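Local coordinates for protein C-X-C motif chemokine 13 (Homo sapiens, PDB 7JNY) that attracts B lymphocytes as a secreted CXC chemokine that binds the receptor CXCR5, at residues V20-R25 with I44-K49. Sequence-based numbering, arbitrary orientation.
Sequences VFIPRR and IIVWKK
Ile22 carries the apolar half of this contact: CG2 lies on the aliphatic stem of Lys48, 3.8 Å from Lys48 CD, while CD1 meets Val46 tip to tip, 3.8 Å from Val46 CG1, and also touches Lys48 CD. With CG1 anti to the carbonyl carbon (chi1 -56°) and the chain extended beyond it, CD1 reaches toward Val46. Lys48 illustrates how a lysine can pack its methylenes on an apolar residue while its ammonium group turns to water: the stem crosses the isoleucine obliquely, and a bend at chi3 (55°) turns CE and NZ beyond the contact. In this chemokine fold, the loop that follows the cysteine motif thus packs against the end of the middle strand of the three-stranded antiparallel sheet, and Ile22 also touches Ile27 of strand 27-33 and Trp62 of the C-terminal helix. Without CD1 and CG2, as with an alanine here, Val46 CG1 and the Lys48 stem would probably lose their apolar partner.

Polar links flank this patch. Lys49 NZ donates to Arg25 O at 2.9 Å, approaching from above the carbonyl plane (C=O...N angle 137°), and shares a water with Arg24 NH1, which may ease the proximity of the two positive charges. Lys48 NZ hydrogen-bonds another water, itself a weak donor to Phe21 O at 3.3 Å.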
# COMPACT_ATOMS: atom_id res chain seq x y z
N VAL A 20 -4.99 2.22 -11.02
CA VAL A 20 -4.55 1.26 -12.01
C VAL A 20 -3.96 0.04 -11.31
O VAL A 20 -3.18 0.17 -10.35
CB VAL A 20 -3.52 1.89 -12.96
CG1 VAL A 20 -2.97 0.84 -13.92
CG2 VAL A 20 -4.11 3.10 -13.71
N PHE A 21 -4.35 -1.15 -11.77
CA PHE A 21 -3.86 -2.41 -11.21
C PHE A 21 -2.34 -2.51 -11.31
O PHE A 21 -1.75 -2.20 -12.34
CB PHE A 21 -4.55 -3.58 -11.93
CG PHE A 21 -4.06 -4.94 -11.47
CD1 PHE A 21 -4.42 -5.44 -10.23
CD2 PHE A 21 -3.25 -5.70 -12.30
CE1 PHE A 21 -3.95 -6.67 -9.81
CE2 PHE A 21 -2.78 -6.93 -11.88
CZ PHE A 21 -3.13 -7.41 -10.63
N ILE A 22 -1.70 -2.90 -10.21
CA ILE A 22 -0.28 -3.21 -10.23
C ILE A 22 -0.08 -4.68 -9.89
O ILE A 22 -0.32 -5.08 -8.73
CB ILE A 22 0.50 -2.34 -9.25
CG1 ILE A 22 0.28 -0.83 -9.51
CG2 ILE A 22 2.00 -2.59 -9.39
CD1 ILE A 22 1.03 0.03 -8.51
N PRO A 23 0.38 -5.52 -10.82
CA PRO A 23 0.53 -6.94 -10.51
C PRO A 23 1.50 -7.14 -9.35
O PRO A 23 2.54 -6.49 -9.27
CB PRO A 23 1.09 -7.54 -11.80
CG PRO A 23 0.75 -6.58 -12.87
CD PRO A 23 0.59 -5.22 -12.25
N ARG A 24 1.17 -8.08 -8.46
CA ARG A 24 1.98 -8.26 -7.26
C ARG A 24 3.44 -8.54 -7.61
O ARG A 24 4.33 -8.13 -6.86
CB ARG A 24 1.42 -9.39 -6.40
CG ARG A 24 1.88 -9.28 -4.96
CD ARG A 24 1.94 -10.63 -4.29
NE ARG A 24 2.74 -11.58 -5.04
CZ ARG A 24 4.06 -11.49 -5.23
NH1 ARG A 24 4.77 -10.49 -4.72
NH2 ARG A 24 4.68 -12.43 -5.95
N ARG A 25 3.70 -9.21 -8.73
CA ARG A 25 5.07 -9.57 -9.08
C ARG A 25 5.94 -8.35 -9.33
O ARG A 25 7.17 -8.47 -9.35
CB ARG A 25 5.09 -10.46 -10.33
CG ARG A 25 4.43 -9.89 -11.59
CD ARG A 25 5.03 -10.48 -12.88
NE ARG A 25 4.58 -11.86 -13.09
CZ ARG A 25 5.30 -12.94 -12.79
NH1 ARG A 25 6.58 -12.85 -12.47
NH2 ARG A 25 4.72 -14.14 -12.80
N ILE A 44 -1.41 4.95 0.42
CA ILE A 44 -0.80 3.65 0.13
C ILE A 44 0.16 3.90 -1.02
O ILE A 44 -0.26 4.29 -2.11
CB ILE A 44 -1.82 2.57 -0.25
CG1 ILE A 44 -2.84 2.34 0.88
CG2 ILE A 44 -1.06 1.26 -0.59
CD1 ILE A 44 -3.78 1.13 0.68
N ILE A 45 1.45 3.70 -0.77
CA ILE A 45 2.48 3.98 -1.76
C ILE A 45 3.13 2.66 -2.18
O ILE A 45 3.62 1.91 -1.34
CB ILE A 45 3.53 4.96 -1.22
CG1 ILE A 45 2.81 6.24 -0.75
CG2 ILE A 45 4.55 5.25 -2.28
CD1 ILE A 45 3.70 7.21 -0.05
N VAL A 46 3.12 2.39 -3.47
CA VAL A 46 3.64 1.12 -4.01
C VAL A 46 4.96 1.38 -4.71
O VAL A 46 5.04 2.19 -5.65
CB VAL A 46 2.64 0.47 -4.98
CG1 VAL A 46 3.25 -0.80 -5.60
CG2 VAL A 46 1.34 0.16 -4.26
N TRP A 47 6.00 0.67 -4.27
CA TRP A 47 7.33 0.78 -4.87
C TRP A 47 7.49 -0.35 -5.85
O TRP A 47 7.59 -1.52 -5.45
CB TRP A 47 8.42 0.72 -3.81
CG TRP A 47 8.36 1.88 -2.94
CD1 TRP A 47 7.31 2.24 -2.15
CD2 TRP A 47 9.35 2.88 -2.80
NE1 TRP A 47 7.61 3.41 -1.49
CE2 TRP A 47 8.85 3.82 -1.88
CE3 TRP A 47 10.62 3.08 -3.36
CZ2 TRP A 47 9.59 4.95 -1.50
CZ3 TRP A 47 11.34 4.19 -2.98
CH2 TRP A 47 10.82 5.11 -2.06
N LYS A 48 7.55 -0.01 -7.13
CA LYS A 48 7.57 -1.01 -8.18
C LYS A 48 8.99 -1.40 -8.56
O LYS A 48 9.96 -0.67 -8.32
CB LYS A 48 6.81 -0.52 -9.42
CG LYS A 48 5.30 -0.52 -9.19
CD LYS A 48 4.49 0.21 -10.25
CE LYS A 48 4.73 -0.27 -11.68
NZ LYS A 48 3.93 0.56 -12.64
N LYS A 49 9.11 -2.59 -9.16
CA LYS A 49 10.44 -3.12 -9.42
C LYS A 49 11.19 -2.25 -10.41
O LYS A 49 12.42 -2.15 -10.31
CB LYS A 49 10.33 -4.57 -9.91
CG LYS A 49 10.50 -5.50 -8.72
CD LYS A 49 10.08 -6.93 -8.97
CE LYS A 49 10.38 -7.76 -7.73
NZ LYS A 49 9.32 -8.75 -7.42
O HOH W 1 0.92 -0.49 -13.32
O HOH W 2 7.52 -8.91 -5.08